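Local coordinates for protein geranyltranstransferase (Stenotrophomonas maltophilia, PDB 7LBJ) that belongs to the magnesium-dependent FPP/GGPP synthase family and probably builds prenyl diphosphates by head-to-tail condensation of isoprenoid diphosphates, at residues A[14-22]-A[54-65]. Residues are numbered along the deposited sequence; the frame is centred on the assembly and turned at random. Where two conformers were deposited one is given.
Sequences LFARWRDRI and RMRPLLVYASGH
In the largely helical isoprenoid synthase fold, Trp18 of helix 11-29 fits as a knob into the hole formed by Leu58, Tyr61, Ala62 and His65 of helix 55-65. The two segments' axes approach to 9.9 Å and run at 117° to one another. Trp18 suits the centre because its broad, flat indole can reach all four residues lining the hole. Tyr61 CB sits over the indole's six-membered ring, 3.6 Å from the centroid in a CH-pi contact, while the phenol makes an offset stack with the five-membered ring, planes 23° apart. Small Ala62 lets Trp18 CZ3 approach its backbone N to 3.8 Å. Farther along, the indole turns its edge to the face of His65, whose ring also receives Leu14 CD1, 4.1 Å from its centroid. Leu58 divides its two methyls: CD2 meets the indole edge and Trp18 CB, and CD1 lies over one face of the Arg19 guanidinium, 3.5 Å from NH2. That guanidinium is held by NE bonding to Lys53 O. At the other end, Ile22 CG1, anti to the backbone N (chi1 -156°), rests on Pro57 CB, a rigid apolar surface in the first turn, and carries CD1 to Tyr61 OH. Asp75 OD1 forms a salt bridge with Arg21 NE and a hydrogen bond with Tyr61 OH, linking both segments to the start of helix 75-92. Arg54, at the N-cap position, pairs with Glu23 and Glu82; its NE also donates to a water, 3.0 Å away, which in turn donates to Arg19 O at 2.8 Å.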
ATOM      1  N   LEU A  14     -27.954 -12.332   7.595  1.00 19.44           N
ATOM      2  CA  LEU A  14     -26.489 -12.357   7.616  1.00 20.46           C
ATOM      3  C   LEU A  14     -25.896 -11.089   7.022  1.00 18.75           C
ATOM      4  O   LEU A  14     -24.933 -10.532   7.572  1.00 19.46           O
ATOM      5  CB  LEU A  14     -25.971 -13.586   6.867  1.00 17.74           C
ATOM      6  CG  LEU A  14     -26.213 -14.939   7.542  1.00 23.73           C
ATOM      7  CD1 LEU A  14     -25.826 -16.098   6.625  1.00 22.30           C
ATOM      8  CD2 LEU A  14     -25.454 -15.020   8.879  1.00 25.54           C
ATOM      9  N   PHE A  15     -26.433 -10.625   5.889  1.00 19.02           N
ATOM     10  CA  PHE A  15     -25.873  -9.432   5.258  1.00 19.37           C
ATOM     11  C   PHE A  15     -26.014  -8.215   6.163  1.00 19.82           C
ATOM     12  O   PHE A  15     -25.094  -7.398   6.258  1.00 18.27           O
ATOM     13  CB  PHE A  15     -26.545  -9.144   3.914  1.00 19.12           C
ATOM     14  CG  PHE A  15     -26.241 -10.154   2.831  1.00 18.93           C
ATOM     15  CD1 PHE A  15     -25.307 -11.158   3.017  1.00 19.56           C
ATOM     16  CD2 PHE A  15     -26.908 -10.082   1.614  1.00 25.78           C
ATOM     17  CE1 PHE A  15     -25.048 -12.083   2.002  1.00 21.66           C
ATOM     18  CE2 PHE A  15     -26.651 -10.998   0.599  1.00 28.29           C
ATOM     19  CZ  PHE A  15     -25.714 -11.996   0.795  1.00 21.14           C
ATOM     20  N   ALA A  16     -27.171  -8.063   6.815  1.00 19.95           N
ATOM     21  CA  ALA A  16     -27.338  -6.970   7.774  1.00 19.11           C
ATOM     22  C   ALA A  16     -26.350  -7.096   8.935  1.00 20.33           C
ATOM     23  O   ALA A  16     -25.711  -6.115   9.338  1.00 20.61           O
ATOM     24  CB  ALA A  16     -28.782  -6.945   8.280  1.00 20.31           C
ATOM     25  N   ARG A  17     -26.210  -8.302   9.486  1.00 20.10           N
ATOM     26  CA  ARG A  17     -25.284  -8.503  10.595  0.53 23.45           C
ATOM     27  C   ARG A  17     -23.846  -8.188  10.187  1.00 20.87           C
ATOM     28  O   ARG A  17     -23.105  -7.538  10.940  1.00 19.38           O
ATOM     29  CB  ARG A  17     -25.408  -9.941  11.101  0.53 25.71           C
ATOM     30  CG  ARG A  17     -24.408 -10.335  12.158  0.53 29.02           C
ATOM     31  CD  ARG A  17     -24.414 -11.837  12.350  0.53 33.26           C
ATOM     32  NE  ARG A  17     -25.691 -12.315  12.860  0.53 28.10           N
ATOM     33  CZ  ARG A  17     -25.898 -12.693  14.113  0.53 35.70           C
ATOM     34  NH1 ARG A  17     -24.924 -12.679  15.010  0.53 36.22           N
ATOM     35  NH2 ARG A  17     -27.110 -13.099  14.476  0.53 39.98           N
ATOM     36  N   TRP A  18     -23.431  -8.637   8.999  1.00 19.94           N
ATOM     37  CA  TRP A  18     -22.056  -8.400   8.550  1.00 16.57           C
ATOM     38  C   TRP A  18     -21.816  -6.944   8.156  1.00 18.36           C
ATOM     39  O   TRP A  18     -20.706  -6.424   8.352  1.00 16.86           O
ATOM     40  CB  TRP A  18     -21.732  -9.326   7.372  1.00 14.41           C
ATOM     41  CG  TRP A  18     -21.738 -10.777   7.750  1.00 13.88           C
ATOM     42  CD1 TRP A  18     -21.519 -11.304   8.984  1.00 19.47           C
ATOM     43  CD2 TRP A  18     -21.964 -11.887   6.875  1.00 13.91           C
ATOM     44  NE1 TRP A  18     -21.596 -12.672   8.939  1.00 18.52           N
ATOM     45  CE2 TRP A  18     -21.862 -13.059   7.652  1.00 19.58           C
ATOM     46  CE3 TRP A  18     -22.220 -12.004   5.505  1.00 17.13           C
ATOM     47  CZ2 TRP A  18     -22.027 -14.344   7.109  1.00 16.86           C
ATOM     48  CZ3 TRP A  18     -22.388 -13.280   4.966  1.00 17.51           C
ATOM     49  CH2 TRP A  18     -22.289 -14.429   5.768  1.00 16.67           C
ATOM     50  N   ARG A  19     -22.822  -6.274   7.586  1.00 16.85           N
ATOM     51  CA  ARG A  19     -22.679  -4.846   7.294  1.00 16.96           C
ATOM     52  C   ARG A  19     -22.551  -4.022   8.572  1.00 19.69           C
ATOM     53  O   ARG A  19     -21.765  -3.067   8.625  1.00 20.00           O
ATOM     54  CB  ARG A  19     -23.855  -4.359   6.450  1.00 17.49           C
ATOM     55  CG  ARG A  19     -23.717  -4.719   4.961  1.00 15.53           C
ATOM     56  CD  ARG A  19     -25.001  -4.518   4.155  1.00 20.41           C
ATOM     57  NE  ARG A  19     -24.758  -4.771   2.733  1.00 19.03           N
ATOM     58  CZ  ARG A  19     -25.674  -5.193   1.875  1.00 17.98           C
ATOM     59  NH1 ARG A  19     -26.923  -5.445   2.258  1.00 22.56           N
ATOM     60  NH2 ARG A  19     -25.328  -5.388   0.603  1.00 19.91           N
ATOM     61  N   ASP A  20     -23.319  -4.364   9.607  1.00 17.58           N
ATOM     62  CA  ASP A  20     -23.140  -3.694  10.894  1.00 17.26           C
ATOM     63  C   ASP A  20     -21.781  -4.017  11.489  1.00 19.02           C
ATOM     64  O   ASP A  20     -21.111  -3.137  12.040  1.00 17.59           O
ATOM     65  CB  ASP A  20     -24.239  -4.108  11.869  1.00 19.94           C
ATOM     66  CG  ASP A  20     -25.588  -3.562  11.479  1.00 27.02           C
ATOM     67  OD1 ASP A  20     -25.618  -2.571  10.716  1.00 27.98           O
ATOM     68  OD2 ASP A  20     -26.612  -4.108  11.958  1.00 31.31           O
ATOM     69  N   ARG A  21     -21.371  -5.281  11.395  1.00 16.91           N
ATOM     70  CA  ARG A  21     -20.105  -5.709  11.971  1.00 19.46           C
ATOM     71  C   ARG A  21     -18.938  -4.973  11.324  1.00 18.64           C
ATOM     72  O   ARG A  21     -18.047  -4.469  12.021  1.00 18.04           O
ATOM     73  CB  ARG A  21     -19.954  -7.225  11.808  1.00 20.46           C
ATOM     74  CG  ARG A  21     -18.663  -7.747  12.367  1.00 23.41           C
ATOM     75  CD  ARG A  21     -18.589  -9.262  12.384  1.00 19.71           C
ATOM     76  NE  ARG A  21     -17.430  -9.659  13.177  1.00 19.68           N
ATOM     77  CZ  ARG A  21     -17.472  -9.946  14.466  1.00 27.07           C
ATOM     78  NH1 ARG A  21     -18.621  -9.965  15.132  1.00 26.65           N
ATOM     79  NH2 ARG A  21     -16.333 -10.204  15.111  1.00 23.39           N
ATOM     80  N   ILE A  22     -18.922  -4.900   9.986  1.00 15.18           N
ATOM     81  CA  ILE A  22     -17.781  -4.262   9.325  1.00 17.00           C
ATOM     82  C   ILE A  22     -17.763  -2.753   9.593  1.00 15.71           C
ATOM     83  O   ILE A  22     -16.682  -2.152   9.729  1.00 15.57           O
ATOM     84  CB  ILE A  22     -17.757  -4.612   7.816  1.00 15.15           C
ATOM     85  CG1 ILE A  22     -16.324  -4.472   7.247  1.00 16.16           C
ATOM     86  CG2 ILE A  22     -18.727  -3.758   6.993  1.00 15.77           C
ATOM     87  CD1 ILE A  22     -15.349  -5.501   7.797  1.00 16.19           C
ATOM     88  N   ARG A  54     -20.879  -2.796   0.855  1.00 17.35           N
ATOM     89  CA  ARG A  54     -19.834  -3.620   1.484  1.00 15.15           C
ATOM     90  C   ARG A  54     -19.702  -4.973   0.781  1.00 16.12           C
ATOM     91  O   ARG A  54     -19.549  -6.018   1.416  1.00 13.93           O
ATOM     92  CB  ARG A  54     -20.099  -3.821   2.985  1.00 15.69           C
ATOM     93  CG  ARG A  54     -20.297  -2.544   3.790  1.00 16.00           C
ATOM     94  CD  ARG A  54     -19.057  -1.642   3.757  1.00 15.33           C
ATOM     95  NE  ARG A  54     -19.119  -0.616   4.803  1.00 15.96           N
ATOM     96  CZ  ARG A  54     -18.321   0.441   4.845  1.00 18.86           C
ATOM     97  NH1 ARG A  54     -17.388   0.641   3.916  1.00 16.33           N
ATOM     98  NH2 ARG A  54     -18.464   1.323   5.832  1.00 16.72           N
ATOM     99  N   MET A  55     -19.758  -4.950  -0.552  1.00 16.71           N
ATOM    100  CA  MET A  55     -19.759  -6.199  -1.305  0.60 17.47           C
ATOM    101  C   MET A  55     -18.512  -7.024  -1.021  1.00 16.19           C
ATOM    102  O   MET A  55     -18.598  -8.244  -0.832  1.00 13.88           O
ATOM    103  CB  MET A  55     -19.879  -5.906  -2.795  0.60 18.38           C
ATOM    104  CG  MET A  55     -19.949  -7.141  -3.659  0.60 26.01           C
ATOM    105  SD  MET A  55     -21.528  -8.012  -3.542  0.60 43.25           S
ATOM    106  CE  MET A  55     -22.668  -6.728  -2.985  0.60 20.82           C
ATOM    107  N   ARG A  56     -17.348  -6.376  -0.943  1.00 14.54           N
ATOM    108  CA  ARG A  56     -16.124  -7.153  -0.736  1.00 12.99           C
ATOM    109  C   ARG A  56     -16.021  -7.726   0.678  1.00 13.25           C
ATOM    110  O   ARG A  56     -15.697  -8.920   0.818  1.00 12.44           O
ATOM    111  CB  ARG A  56     -14.927  -6.292  -1.158  1.00 10.19           C
ATOM    112  CG  ARG A  56     -15.005  -6.013  -2.681  1.00 13.78           C
ATOM    113  CD  ARG A  56     -14.139  -4.826  -3.116  1.00 11.82           C
ATOM    114  NE  ARG A  56     -14.329  -4.541  -4.528  1.00 13.59           N
ATOM    115  CZ  ARG A  56     -15.378  -3.903  -5.026  1.00 18.23           C
ATOM    116  NH1 ARG A  56     -16.349  -3.443  -4.242  1.00 16.71           N
ATOM    117  NH2 ARG A  56     -15.455  -3.715  -6.341  1.00 16.86           N
ATOM    118  N   PRO A  57     -16.279  -6.982   1.750  1.00 13.44           N
ATOM    119  CA  PRO A  57     -16.382  -7.645   3.065  1.00 12.81           C
ATOM    120  C   PRO A  57     -17.398  -8.777   3.092  1.00 14.95           C
ATOM    121  O   PRO A  57     -17.135  -9.839   3.679  1.00 15.78           O
ATOM    122  CB  PRO A  57     -16.812  -6.504   3.999  1.00 16.20           C
ATOM    123  CG  PRO A  57     -16.307  -5.290   3.349  1.00 14.65           C
ATOM    124  CD  PRO A  57     -16.378  -5.518   1.864  1.00 14.46           C
ATOM    125  N   LEU A  58     -18.563  -8.573   2.474  1.00 12.56           N
ATOM    126  CA  LEU A  58     -19.589  -9.614   2.464  0.53 14.35           C
ATOM    127  C   LEU A  58     -19.080 -10.878   1.784  1.00 13.87           C
ATOM    128  O   LEU A  58     -19.362 -11.995   2.230  1.00 14.19           O
ATOM    129  CB  LEU A  58     -20.850  -9.108   1.769  0.53 15.11           C
ATOM    130  CG  LEU A  58     -21.686  -8.090   2.540  0.53 16.50           C
ATOM    131  CD1 LEU A  58     -22.874  -7.672   1.711  0.53 16.21           C
ATOM    132  CD2 LEU A  58     -22.134  -8.692   3.861  0.53 16.62           C
ATOM    133  N   LEU A  59     -18.318 -10.722   0.709  1.00 11.58           N
ATOM    134  CA  LEU A  59     -17.752 -11.895   0.057  1.00 12.35           C
ATOM    135  C   LEU A  59     -16.783 -12.634   0.979  1.00 13.94           C
ATOM    136  O   LEU A  59     -16.756 -13.867   0.989  1.00 12.60           O
ATOM    137  CB  LEU A  59     -17.056 -11.495  -1.239  1.00 16.45           C
ATOM    138  CG  LEU A  59     -17.986 -11.119  -2.402  1.00 14.10           C
ATOM    139  CD1 LEU A  59     -17.192 -10.314  -3.431  1.00 17.32           C
ATOM    140  CD2 LEU A  59     -18.590 -12.383  -3.065  1.00 16.41           C
ATOM    141  N   VAL A  60     -15.959 -11.902   1.745  1.00 12.31           N
ATOM    142  CA  VAL A  60     -15.061 -12.563   2.697  1.00 11.13           C
ATOM    143  C   VAL A  60     -15.867 -13.353   3.722  1.00 14.76           C
ATOM    144  O   VAL A  60     -15.605 -14.534   3.982  1.00 14.42           O
ATOM    145  CB  VAL A  60     -14.142 -11.532   3.391  1.00 11.99           C
ATOM    146  CG1 VAL A  60     -13.340 -12.207   4.510  1.00 11.56           C
ATOM    147  CG2 VAL A  60     -13.188 -10.878   2.369  1.00 11.61           C
ATOM    148  N   TYR A  61     -16.855 -12.705   4.337  1.00 12.46           N
ATOM    149  CA  TYR A  61     -17.632 -13.395   5.358  1.00 13.61           C
ATOM    150  C   TYR A  61     -18.408 -14.568   4.763  1.00 15.14           C
ATOM    151  O   TYR A  61     -18.485 -15.641   5.373  1.00 15.14           O
ATOM    152  CB  TYR A  61     -18.589 -12.421   6.026  1.00 14.08           C
ATOM    153  CG  TYR A  61     -17.952 -11.387   6.938  1.00 14.43           C
ATOM    154  CD1 TYR A  61     -17.203 -11.771   8.057  1.00 15.57           C
ATOM    155  CD2 TYR A  61     -18.160 -10.025   6.717  1.00 15.01           C
ATOM    156  CE1 TYR A  61     -16.652 -10.801   8.931  1.00 16.28           C
ATOM    157  CE2 TYR A  61     -17.623  -9.045   7.594  1.00 15.33           C
ATOM    158  CZ  TYR A  61     -16.872  -9.443   8.680  1.00 17.93           C
ATOM    159  OH  TYR A  61     -16.358  -8.479   9.527  1.00 14.13           O
ATOM    160  N   ALA A  62     -19.006 -14.371   3.585  1.00 13.22           N
ATOM    161  CA  ALA A  62     -19.856 -15.404   2.992  1.00 16.98           C
ATOM    162  C   ALA A  62     -19.021 -16.597   2.561  1.00 15.31           C
ATOM    163  O   ALA A  62     -19.464 -17.748   2.657  1.00 15.84           O
ATOM    164  CB  ALA A  62     -20.627 -14.847   1.789  1.00 15.24           C
ATOM    165  N   SER A  63     -17.811 -16.336   2.078  1.00 14.35           N
ATOM    166  CA  SER A  63     -16.902 -17.420   1.724  0.56 15.04           C
ATOM    167  C   SER A  63     -16.461 -18.176   2.970  1.00 15.45           C
ATOM    168  O   SER A  63     -16.465 -19.413   2.995  1.00 16.11           O
ATOM    169  CB  SER A  63     -15.697 -16.857   0.965  0.56 13.39           C
ATOM    170  OG  SER A  63     -14.825 -17.879   0.515  0.56 14.36           O
ATOM    171  N   GLY A  64     -16.071 -17.446   4.018  1.00 13.77           N
ATOM    172  CA  GLY A  64     -15.732 -18.118   5.260  1.00 16.52           C
ATOM    173  C   GLY A  64     -16.912 -18.885   5.813  1.00 19.96           C
ATOM    174  O   GLY A  64     -16.743 -19.940   6.439  1.00 17.23           O
ATOM    175  N   HIS A  65     -18.125 -18.378   5.567  1.00 16.34           N
ATOM    176  CA  HIS A  65     -19.335 -18.996   6.103  1.00 18.86           C
ATOM    177  C   HIS A  65     -19.544 -20.396   5.541  1.00 19.91           C
ATOM    178  O   HIS A  65     -20.135 -21.259   6.216  1.00 20.22           O
ATOM    179  CB  HIS A  65     -20.535 -18.086   5.794  1.00 16.20           C
ATOM    180  CG  HIS A  65     -21.826 -18.542   6.395  1.00 21.37           C
ATOM    181  ND1 HIS A  65     -22.079 -18.479   7.747  1.00 21.50           N
ATOM    182  CD2 HIS A  65     -22.944 -19.052   5.824  1.00 21.72           C
ATOM    183  CE1 HIS A  65     -23.299 -18.935   7.986  1.00 27.45           C
ATOM    184  NE2 HIS A  65     -23.845 -19.289   6.834  1.00 23.26           N
TER
HETATM  185  O   HOH W   1     -21.302  -0.983   6.761  1.00 16.32           O